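Local coordinates for protein carboxylic ester hydrolase (Aspergillus niger, PDB 7K4O) that probably hydrolyses the galloyl ester bonds of tannins as a serine esterase of the tannase family, and holds the product gallic acid in its pocket, at residues 185-188 against 189-193; 216-219 against 220-223; 349-352 against 353-357. All blocks are in the same frame, centred on the assembly; numbering follows the deposited sequence. Where two conformers were deposited one is given.

From the N terminus, the three contacts follow in series; none nests or crosses, and each closes only a single turn or two of helix. Contact 1 comes first, on the turn from strand 179-185 of the central mixed sheet into helix 187-196. Contact 2 follows on helix 215-221 and the residues just after it, and contact 3 much later, at the start of helix 351-361. Contacts 2 and 3 touch: H222 O packs on D350 CB, and Q219 CB on Y356 CB. Contact 1 stands apart, its nearest atoms about 6 Å from contact 2 and about 7 Å from contact 3; gallic acid bridges that separation, since all three contacts touch it.

Contact 1: residues 185-188 against 189-193; sequences CSEG and GREGW. With GDE (3,4,5-trihydroxybenzoic acid), chain J.
The salt bridge between E187 and R190 is side-on: NE and NH2 of R190 each take one oxygen of the carboxylate. R190 NE lies 2.9 Å from E187 OE2, which sits in the guanidinium plane at a nearly straight 170°, whereas NH2 meets the syn lone pair of OE1, out of that plane. A bend at chi3 of R190 (65°) turns the guanidinium back beside the glutamate. Both ends of the guanidinium have further partners, NH2 in F150 O and NH1 in A151 O and T396 OG1.

A second acid crosses E187 at about a right angle. E187 OE1 and E191 OE2 are only 2.4 Å apart, so one carboxyl group probably carries a proton; E191 OE1 turns to H155 and G95 N.

Among backbone bonds, R190 N reaches S186 O at 3.0 Å. E187 N, at the first turn of the helix, donates to gallic acid OAA over 2.9 Å. The strained phi of S186 (69°) suits a nucleophile elbow; its OG bonds to H465 NE2, as in a catalytic triad.

C185 is disulfide-linked to C466, while helix 187-196 connects parallel strands 179-185 and 205-209 as a beta-alpha-beta crossover, with helices 144-169 and 215-221 packed on E187.

Contact 2: residues 216-219 against 220-223; sequences SFQQ and TQHL. With GDE (3,4,5-trihydroxybenzoic acid), chain J.
Q218 and H222, one helical turn apart, bring their polar ends to the same hydroxyl of gallic acid. Q218 NE2 donates to OAE over 3.0 Å at 178°, practically straight, and H222 NE2 gives OAE a longer bond. Although Q218 NE2 and H222 NE2 are only 3.2 Å apart, the angle is too poor for a bond between them: they meet at the ligand. The bend at chi2 of Q218 (53°) carries its amide forward, toward H222 and the ligand; its NE2 also bonds to S421 O.

The imidazole receives gallic acid OAD at its edge, in the ring plane, 2.7 Å from H222 NE2, and either atom could be the donor. On the other side of the ring, ND1 is held by D333, which fixes the rotation of the imidazole. Over one face lies Q221 NE2, 3.8 Å above the ring centre. That amide nitrogen donates to Q218 O (3.1 Å) in the carbonyl plane, on a lone pair, and also bonds to Y325 OH. As the two side chains cross, the amide planes of Q218 and Q221 are turned 33° against each other.

Q219 bends at chi2 as well and offers both ends of its amide: OE1 accepts from gallic acid OAE at 2.7 Å, and NE2 donates to OAC at 2.8 Å. Farther back, T220 OG1 donates to S216 O at 2.7 Å, a side-chain bond one turn up the helix.

Three neighbouring hydroxyls are thus read by three side chains from one short segment, 218-222, consistent with this being where the tannase pocket recognises the galloyl group.

Contact 3: residues 349-352 against 353-357; sequences IDQL and GGEYI. With GDE (3,4,5-trihydroxybenzoic acid), chain J.
D350 caps the N terminus of helix 351-361: its OD2 accepts from G353 N at 3.0 Å, nearly straight at 170°, through the anti lone pair. CG stands anti to the backbone N (chi1 -174°), which brings OD2 round to G353 N. This is the classic N-cap, in which an aspartate meets a backbone N-H that has no carbonyl one turn earlier. D350 N is itself held by N226 OD1.

Backbone bonds then begin the helix, with G354 N donating to D350 O and E355 N to Q351 O, each at 2.9 Å.

One side-chain pair spans the first turn. Q351 and E355 lie side by side, pointing the same way, and Q351 NE2 donates to E355 OE1 at 3.0 Å. The oxygen sits close to the amide plane, but the nitrogen comes from above the carboxylate plane, the two planes being 81° apart. E355 OE2 lies near D132 OD2, bringing two like charges together.

Van der Waals packing joins the helix to its neighbours. The ring of Y356 meets W215 and packs on helix 215-221. L352 packs on H222, and its CD1 sits over one face of the gallic acid ring, 3.5 Å from CAJ.

Contact 1: residues 185-188 against 189-193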
loop_
_atom_site.group_PDB
_atom_site.type_symbol
_atom_site.label_atom_id
_atom_site.label_comp_id
_atom_site.label_asym_id
_atom_site.label_seq_id
_atom_site.Cartn_x
_atom_site.Cartn_y
_atom_site.Cartn_z
ATOM N N CYS A 185 0.736 -3.480 3.006
ATOM C CA CYS A 185 0.155 -2.948 1.747
ATOM C C CYS A 185 -0.626 -1.657 2.103
ATOM O O CYS A 185 -1.205 -1.553 3.178
ATOM C CB CYS A 185 -0.758 -4.001 1.084
ATOM S SG CYS A 185 -1.008 -3.806 -0.716
ATOM N N SER A 186 -0.622 -0.727 1.172
ATOM C CA SER A 186 -1.411 0.531 1.217
ATOM C C SER A 186 -0.847 1.453 2.311
ATOM O O SER A 186 0.325 1.812 2.181
ATOM C CB SER A 186 -2.872 0.241 1.357
ATOM O OG SER A 186 -3.616 1.371 0.943
ATOM N N GLU A 187 -1.621 1.848 3.310
ATOM C CA GLU A 187 -1.018 2.562 4.455
ATOM C C GLU A 187 0.124 1.672 4.990
ATOM O O GLU A 187 1.198 2.183 5.423
ATOM C CB GLU A 187 -2.062 2.868 5.522
ATOM C CG GLU A 187 -1.509 3.256 6.899
ATOM C CD GLU A 187 -0.454 4.357 6.928
ATOM O OE1 GLU A 187 0.415 4.306 7.853
ATOM O OE2 GLU A 187 -0.441 5.265 6.012
ATOM N N GLY A 188 -0.103 0.362 5.045
ATOM C CA GLY A 188 0.983 -0.561 5.441
ATOM C C GLY A 188 2.187 -0.478 4.537
ATOM O O GLY A 188 3.356 -0.681 5.014
ATOM N N GLY A 189 2.000 -0.231 3.249
ATOM C CA GLY A 189 3.149 -0.092 2.332
ATOM C C GLY A 189 3.926 1.193 2.650
ATOM O O GLY A 189 5.153 1.208 2.605
ATOM N N ARG A 190 3.192 2.272 2.944
ATOM C CA ARG A 190 3.833 3.534 3.341
ATOM C C ARG A 190 4.671 3.268 4.602
ATOM O O ARG A 190 5.816 3.749 4.734
ATOM C CB ARG A 190 2.821 4.643 3.651
ATOM C CG ARG A 190 3.507 5.992 3.887
ATOM C CD ARG A 190 2.561 6.963 4.579
ATOM N NE ARG A 190 2.179 6.563 5.924
ATOM C CZ ARG A 190 2.952 6.659 7.001
ATOM N NH1 ARG A 190 4.177 7.183 6.931
ATOM N NH2 ARG A 190 2.529 6.240 8.163
ATOM N N GLU A 191 4.123 2.537 5.549
ATOM C CA GLU A 191 4.826 2.250 6.810
ATOM C C GLU A 191 6.115 1.487 6.536
ATOM O O GLU A 191 7.130 1.808 7.160
ATOM C CB GLU A 191 3.938 1.516 7.783
ATOM C CG GLU A 191 2.786 2.362 8.312
ATOM C CD GLU A 191 1.617 1.595 8.883
ATOM O OE1 GLU A 191 1.760 0.406 9.193
ATOM O OE2 GLU A 191 0.529 2.221 9.074
ATOM N N GLY A 192 6.105 0.550 5.585
ATOM C CA GLY A 192 7.365 -0.111 5.199
ATOM C C GLY A 192 8.388 0.899 4.710
ATOM O O GLY A 192 9.524 0.917 5.177
ATOM N N TRP A 193 7.993 1.775 3.791
ATOM C CA TRP A 193 8.937 2.795 3.252
ATOM C C TRP A 193 9.390 3.754 4.353
ATOM O O TRP A 193 10.524 4.239 4.284
ATOM C CB TRP A 193 8.343 3.556 2.066
ATOM C CG TRP A 193 8.405 2.799 0.783
ATOM C CD1 TRP A 193 7.350 2.389 0.037
ATOM C CD2 TRP A 193 9.581 2.276 0.139
ATOM N NE1 TRP A 193 7.785 1.733 -1.078
ATOM C CE2 TRP A 193 9.153 1.639 -1.039
ATOM C CE3 TRP A 193 10.962 2.365 0.383
ATOM C CZ2 TRP A 193 10.047 1.051 -1.927
ATOM C CZ3 TRP A 193 11.841 1.784 -0.505
ATOM C CH2 TRP A 193 11.384 1.113 -1.636
HETATM O OAA GDE J . -4.548 1.829 3.490
HETATM O OAB GDE J . -6.162 1.412 2.035
HETATM O OAC GDE J . -3.919 6.913 3.026
HETATM O OAD GDE J . -6.025 5.507 -1.026
HETATM O OAE GDE J . -4.936 7.446 0.458
HETATM C CAF GDE J . -4.604 4.559 2.790
HETATM C CAG GDE J . -5.680 3.837 0.721
HETATM C CAH GDE J . -5.318 2.191 2.549
HETATM C CAI GDE J . -4.508 5.864 2.283
HETATM C CAJ GDE J . -5.619 5.164 0.223
HETATM C CAK GDE J . -5.236 3.602 2.013
HETATM C CAL GDE J . -5.022 6.132 0.985
#

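Contact 2: residues 216-219 against 220-223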
loop_
_atom_site.group_PDB
_atom_site.type_symbol
_atom_site.label_atom_id
_atom_site.label_comp_id
_atom_site.label_asym_id
_atom_site.label_seq_id
_atom_site.Cartn_x
_atom_site.Cartn_y
_atom_site.Cartn_z
ATOM N N SER A 216 0.948 14.210 0.498
ATOM C CA SER A 216 0.159 15.426 0.180
ATOM C C SER A 216 -0.497 15.257 -1.195
ATOM O O SER A 216 -1.537 15.912 -1.422
ATOM C CB SER A 216 1.035 16.690 0.296
ATOM O OG SER A 216 2.038 16.728 -0.707
ATOM N N PHE A 217 0.120 14.540 -2.121
ATOM C CA PHE A 217 -0.416 14.378 -3.491
ATOM C C PHE A 217 -1.436 13.257 -3.459
ATOM O O PHE A 217 -2.537 13.395 -3.977
ATOM C CB PHE A 217 0.720 14.116 -4.469
ATOM C CG PHE A 217 1.577 15.314 -4.796
ATOM C CD1 PHE A 217 2.425 15.878 -3.855
ATOM C CD2 PHE A 217 1.475 15.940 -6.028
ATOM C CE1 PHE A 217 3.141 17.024 -4.130
ATOM C CE2 PHE A 217 2.236 17.050 -6.322
ATOM C CZ PHE A 217 3.060 17.593 -5.379
ATOM N N GLN A 218 -1.105 12.132 -2.811
ATOM C CA GLN A 218 -1.962 10.936 -2.814
ATOM C C GLN A 218 -3.278 11.256 -2.111
ATOM O O GLN A 218 -4.345 10.834 -2.578
ATOM C CB GLN A 218 -1.239 9.790 -2.094
ATOM C CG GLN A 218 -2.169 8.643 -1.701
ATOM C CD GLN A 218 -3.013 8.088 -2.839
ATOM O OE1 GLN A 218 -2.618 8.167 -3.999
ATOM N NE2 GLN A 218 -4.114 7.460 -2.454
ATOM N N GLN A 219 -3.271 11.911 -0.925
ATOM C CA GLN A 219 -4.528 12.095 -0.194
ATOM C C GLN A 219 -5.384 13.150 -0.937
ATOM O O GLN A 219 -6.604 12.959 -1.101
ATOM C CB GLN A 219 -4.324 12.534 1.251
ATOM C CG GLN A 219 -3.398 11.632 2.088
ATOM C CD GLN A 219 -3.730 10.169 1.981
ATOM O OE1 GLN A 219 -4.883 9.792 1.752
ATOM N NE2 GLN A 219 -2.725 9.324 2.279
ATOM N N THR A 220 -4.752 14.211 -1.395
ATOM C CA THR A 220 -5.519 15.314 -2.025
ATOM C C THR A 220 -6.114 14.846 -3.367
ATOM O O THR A 220 -7.252 15.284 -3.687
ATOM C CB THR A 220 -4.653 16.535 -2.219
ATOM O OG1 THR A 220 -4.057 16.907 -0.969
ATOM C CG2 THR A 220 -5.447 17.704 -2.756
ATOM N N GLN A 221 -5.439 13.997 -4.119
ATOM C CA GLN A 221 -5.945 13.551 -5.446
ATOM C C GLN A 221 -7.234 12.762 -5.294
ATOM O O GLN A 221 -7.978 12.670 -6.313
ATOM C CB GLN A 221 -4.886 12.853 -6.289
ATOM C CG GLN A 221 -4.420 11.517 -5.759
ATOM C CD GLN A 221 -5.342 10.363 -6.092
ATOM O OE1 GLN A 221 -5.848 10.288 -7.229
ATOM N NE2 GLN A 221 -5.611 9.503 -5.092
ATOM N N HIS A 222 -7.573 12.274 -4.114
ATOM C CA HIS A 222 -8.852 11.584 -3.868
ATOM C C HIS A 222 -10.040 12.555 -4.107
ATOM O O HIS A 222 -11.146 12.052 -4.279
ATOM C CB HIS A 222 -8.925 11.003 -2.478
ATOM C CG HIS A 222 -8.327 9.634 -2.349
ATOM N ND1 HIS A 222 -8.886 8.543 -3.009
ATOM C CD2 HIS A 222 -7.263 9.172 -1.621
ATOM C CE1 HIS A 222 -8.217 7.447 -2.644
ATOM N NE2 HIS A 222 -7.192 7.810 -1.799
ATOM N N LEU A 223 -9.785 13.864 -4.097
ATOM C CA LEU A 223 -10.852 14.892 -4.324
ATOM C C LEU A 223 -10.877 15.240 -5.800
ATOM O O LEU A 223 -11.784 15.969 -6.176
ATOM C CB LEU A 223 -10.584 16.139 -3.469
ATOM C CG LEU A 223 -10.721 15.970 -1.972
ATOM C CD1 LEU A 223 -10.427 17.292 -1.227
ATOM C CD2 LEU A 223 -12.075 15.464 -1.562
HETATM O OAA GDE J . -4.548 1.829 3.490
HETATM O OAB GDE J . -6.162 1.412 2.035
HETATM O OAC GDE J . -3.919 6.913 3.026
HETATM O OAD GDE J . -6.025 5.507 -1.026
HETATM O OAE GDE J . -4.936 7.446 0.458
HETATM C CAF GDE J . -4.604 4.559 2.790
HETATM C CAG GDE J . -5.680 3.837 0.721
HETATM C CAH GDE J . -5.318 2.191 2.549
HETATM C CAI GDE J . -4.508 5.864 2.283
HETATM C CAJ GDE J . -5.619 5.164 0.223
HETATM C CAK GDE J . -5.236 3.602 2.013
HETATM C CAL GDE J . -5.022 6.132 0.985
#

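Contact 3: residues 349-352 against 353-357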
loop_
_atom_site.group_PDB
_atom_site.type_symbol
_atom_site.label_atom_id
_atom_site.label_comp_id
_atom_site.label_asym_id
_atom_site.label_seq_id
_atom_site.Cartn_x
_atom_site.Cartn_y
_atom_site.Cartn_z
ATOM N N ILE A 349 -18.754 13.518 -1.649
ATOM C CA ILE A 349 -17.347 13.919 -1.340
ATOM C C ILE A 349 -16.565 12.677 -0.918
ATOM O O ILE A 349 -17.003 11.991 0.020
ATOM C CB ILE A 349 -17.296 15.026 -0.275
ATOM C CG1 ILE A 349 -17.962 16.290 -0.814
ATOM C CG2 ILE A 349 -15.843 15.299 0.104
ATOM C CD1 ILE A 349 -18.227 17.340 0.219
ATOM N N ASP A 350 -15.455 12.420 -1.594
ATOM C CA ASP A 350 -14.610 11.253 -1.268
ATOM C C ASP A 350 -14.131 11.316 0.188
ATOM O O ASP A 350 -13.534 12.317 0.590
ATOM C CB ASP A 350 -13.442 11.195 -2.222
ATOM C CG ASP A 350 -12.656 9.927 -1.992
ATOM O OD1 ASP A 350 -13.023 8.919 -2.578
ATOM O OD2 ASP A 350 -11.753 9.961 -1.143
ATOM N N GLN A 351 -14.333 10.227 0.919
ATOM C CA GLN A 351 -14.068 10.135 2.370
ATOM C C GLN A 351 -12.550 10.313 2.628
ATOM O O GLN A 351 -12.221 11.023 3.574
ATOM C CB GLN A 351 -14.593 8.809 2.917
ATOM C CG GLN A 351 -14.687 8.768 4.447
ATOM C CD GLN A 351 -13.377 8.550 5.192
ATOM O OE1 GLN A 351 -12.463 7.891 4.711
ATOM N NE2 GLN A 351 -13.260 9.126 6.384
ATOM N N LEU A 352 -11.681 9.622 1.905
ATOM C CA LEU A 352 -10.233 9.679 2.227
ATOM C C LEU A 352 -9.702 11.072 1.907
ATOM O O LEU A 352 -8.909 11.618 2.676
ATOM C CB LEU A 352 -9.466 8.613 1.444
ATOM C CG LEU A 352 -9.455 7.229 2.097
ATOM C CD1 LEU A 352 -8.876 6.225 1.136
ATOM C CD2 LEU A 352 -8.649 7.210 3.396
ATOM N N GLY A 353 -10.114 11.647 0.783
ATOM C CA GLY A 353 -9.655 12.987 0.434
ATOM C C GLY A 353 -10.164 14.017 1.426
ATOM O O GLY A 353 -9.379 14.865 1.893
ATOM N N GLY A 354 -11.444 13.954 1.765
ATOM C CA GLY A 354 -12.044 14.870 2.740
ATOM C C GLY A 354 -11.392 14.736 4.094
ATOM O O GLY A 354 -11.158 15.764 4.789
ATOM N N GLU A 355 -11.095 13.507 4.502
ATOM C CA GLU A 355 -10.509 13.305 5.833
ATOM C C GLU A 355 -9.131 13.991 5.887
ATOM O O GLU A 355 -8.776 14.538 6.967
ATOM C CB GLU A 355 -10.380 11.825 6.183
ATOM C CG GLU A 355 -9.672 11.609 7.522
ATOM C CD GLU A 355 -9.958 10.312 8.226
ATOM O OE1 GLU A 355 -10.512 9.394 7.592
ATOM O OE2 GLU A 355 -9.652 10.229 9.428
ATOM N N TYR A 356 -8.290 13.871 4.874
ATOM C CA TYR A 356 -6.966 14.523 4.870
ATOM C C TYR A 356 -7.149 16.042 5.118
ATOM O O TYR A 356 -6.510 16.607 6.028
ATOM C CB TYR A 356 -6.176 14.267 3.604
ATOM C CG TYR A 356 -4.955 15.141 3.499
ATOM C CD1 TYR A 356 -3.976 15.077 4.462
ATOM C CD2 TYR A 356 -4.766 16.052 2.480
ATOM C CE1 TYR A 356 -2.868 15.915 4.435
ATOM C CE2 TYR A 356 -3.621 16.826 2.387
ATOM C CZ TYR A 356 -2.656 16.761 3.370
ATOM O OH TYR A 356 -1.559 17.580 3.344
ATOM N N ILE A 357 -8.012 16.674 4.343
ATOM C CA ILE A 357 -8.205 18.152 4.501
ATOM C C ILE A 357 -8.729 18.459 5.898
ATOM O O ILE A 357 -8.177 19.356 6.581
ATOM C CB ILE A 357 -9.084 18.727 3.382
ATOM C CG1 ILE A 357 -8.486 18.461 2.001
ATOM C CG2 ILE A 357 -9.349 20.220 3.640
ATOM C CD1 ILE A 357 -7.031 18.829 1.811
HETATM O OAA GDE J . -4.548 1.829 3.490
HETATM O OAB GDE J . -6.162 1.412 2.035
HETATM O OAC GDE J . -3.919 6.913 3.026
HETATM O OAD GDE J . -6.025 5.507 -1.026
HETATM O OAE GDE J . -4.936 7.446 0.458
HETATM C CAF GDE J . -4.604 4.559 2.790
HETATM C CAG GDE J . -5.680 3.837 0.721
HETATM C CAH GDE J . -5.318 2.191 2.549
HETATM C CAI GDE J . -4.508 5.864 2.283
HETATM C CAJ GDE J . -5.619 5.164 0.223
HETATM C CAK GDE J . -5.236 3.602 2.013
HETATM C CAL GDE J . -5.022 6.132 0.985
#